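Local structure of 4-hydroxybutyrate CoA-transferase (Porphyromonas gingivalis, 3EH7) at residues I156-R161 and V181-P186. The protein probably transfers coenzyme A between acyl groups, as an acetyl-CoA hydrolase/transferase family member presumed to act on 4-hydroxybutyrate or acetate. Numbering follows the deposited sequence.
Sequences IGEINR and VMADYP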
# COMPACT_ATOMS: atom_id res chain seq x y z
N ILE A 156 15.54 0.65 -30.41
CA ILE A 156 15.62 1.74 -31.38
C ILE A 156 15.76 3.04 -30.60
O ILE A 156 14.91 3.36 -29.75
CB ILE A 156 14.36 1.84 -32.25
CG1 ILE A 156 14.12 0.53 -32.98
CG2 ILE A 156 14.46 3.02 -33.21
CD1 ILE A 156 12.70 0.38 -33.51
N GLY A 157 16.85 3.75 -30.86
CA GLY A 157 17.11 5.04 -30.25
C GLY A 157 16.82 6.14 -31.24
O GLY A 157 17.44 6.20 -32.30
N GLU A 158 15.89 7.02 -30.89
CA GLU A 158 15.56 8.17 -31.74
C GLU A 158 16.32 9.37 -31.21
O GLU A 158 15.92 9.96 -30.21
CB GLU A 158 14.05 8.44 -31.73
CG GLU A 158 13.62 9.54 -32.67
CD GLU A 158 12.12 9.55 -32.95
OE1 GLU A 158 11.59 8.51 -33.40
OE2 GLU A 158 11.48 10.59 -32.72
N ILE A 159 17.43 9.71 -31.87
CA ILE A 159 18.29 10.79 -31.38
C ILE A 159 17.83 12.14 -31.95
O ILE A 159 18.00 12.45 -33.13
CB ILE A 159 19.78 10.54 -31.69
CG1 ILE A 159 20.22 9.21 -31.07
CG2 ILE A 159 20.63 11.66 -31.14
CD1 ILE A 159 21.75 9.00 -31.06
N ASN A 160 17.24 12.94 -31.08
CA ASN A 160 16.68 14.22 -31.47
C ASN A 160 17.61 15.36 -31.04
O ASN A 160 18.00 15.47 -29.86
CB ASN A 160 15.28 14.33 -30.86
CG ASN A 160 14.55 15.63 -31.22
OD1 ASN A 160 15.03 16.48 -31.99
ND2 ASN A 160 13.37 15.78 -30.62
N ARG A 161 17.96 16.21 -31.99
CA ARG A 161 18.84 17.34 -31.69
C ARG A 161 18.21 18.22 -30.62
O ARG A 161 18.92 18.93 -29.91
CB ARG A 161 19.13 18.21 -32.91
CG ARG A 161 19.51 17.51 -34.21
CD ARG A 161 20.49 16.42 -34.05
NE ARG A 161 21.18 16.10 -35.30
CZ ARG A 161 20.63 15.54 -36.37
NH1 ARG A 161 21.38 15.33 -37.44
NH2 ARG A 161 19.34 15.18 -36.39
N VAL A 181 17.74 6.34 -35.22
CA VAL A 181 16.95 7.15 -36.11
C VAL A 181 17.21 8.63 -35.78
O VAL A 181 16.89 9.08 -34.68
CB VAL A 181 15.46 6.80 -35.94
CG1 VAL A 181 14.60 7.78 -36.74
CG2 VAL A 181 15.22 5.35 -36.37
N MSE A 182 17.80 9.37 -36.71
CA MSE A 182 18.09 10.78 -36.43
C MSE A 182 16.83 11.64 -36.54
O MSE A 182 15.94 11.37 -37.35
CB MSE A 182 19.22 11.32 -37.34
CG MSE A 182 20.61 10.60 -37.20
SE MSE A 182 21.24 10.43 -35.38
CE MSE A 182 21.31 12.36 -34.99
N ALA A 183 16.74 12.67 -35.71
CA ALA A 183 15.60 13.59 -35.76
C ALA A 183 15.95 15.02 -35.31
O ALA A 183 16.99 15.26 -34.71
CB ALA A 183 14.47 13.03 -34.94
N ASP A 184 15.05 15.95 -35.62
CA ASP A 184 15.21 17.34 -35.18
C ASP A 184 13.83 18.00 -35.10
O ASP A 184 13.30 18.48 -36.09
CB ASP A 184 16.15 18.09 -36.13
CG ASP A 184 16.49 19.51 -35.64
OD1 ASP A 184 16.16 19.86 -34.48
OD2 ASP A 184 17.07 20.28 -36.45
N TYR A 185 13.23 17.99 -33.93
CA TYR A 185 11.88 18.50 -33.82
C TYR A 185 11.63 18.86 -32.38
O TYR A 185 12.23 18.26 -31.50
CB TYR A 185 10.83 17.48 -34.33
CG TYR A 185 10.80 16.17 -33.57
CD1 TYR A 185 10.29 16.10 -32.27
CD2 TYR A 185 11.27 15.00 -34.15
CE1 TYR A 185 10.26 14.91 -31.56
CE2 TYR A 185 11.27 13.80 -33.44
CZ TYR A 185 10.77 13.75 -32.15
OH TYR A 185 10.73 12.57 -31.42
N PRO A 186 10.76 19.85 -32.14
CA PRO A 186 10.47 20.20 -30.78
C PRO A 186 9.72 19.07 -30.09
O PRO A 186 8.78 18.50 -30.65
CB PRO A 186 9.61 21.47 -30.91
CG PRO A 186 9.04 21.39 -32.29
CD PRO A 186 10.14 20.78 -33.10
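The carbonyl oxygen of Ala-183 is gripped twice by Arg-161. Arg-161 N reaches Ala-183 O at 3.0 Å, and Arg-161 NH2 reaches the same oxygen at 2.9 Å from the opposite face of the carbonyl plane. The arginine chain is bent at chi2 (-44°), which places CD 3.7 Å from Ala-183 O. The methyl CE of selenomethionine Met-182 lies over the centre of the guanidinium, 3.5 Å from Arg-161 CZ. Where strand 179-183 has ended, the side-chain amide of Asn-160 holds the backbone of Tyr-185. Asn-160 OD1 accepts from Tyr-185 N at 3.0 Å, while Asn-160 ND2 gives a fairly straight bond (162°) to Tyr-185 O, in the amide plane. That ND2 also sits over one ring face of Tyr-185, toward the rim, and bonds to Gln-126. Tyr-185 OH donates a very short bond to Glu-158 OE2 (2.5 Å), which lies at the ring edge; Gln-41 N also bonds the hydroxyl. Upstream, the strands pair in parallel, as in Val-181 N to Gly-157 O. They are neighbours in a parallel sheet, consistent with a Rossmann-like domain. From helix 41-49, Ser-42 N bonds Glu-158 OE2 and Cys-43 N bonds OE1. Helix 18-22 packs on Val-181, and strand 122-127 pairs with the other edge of strand 154-160.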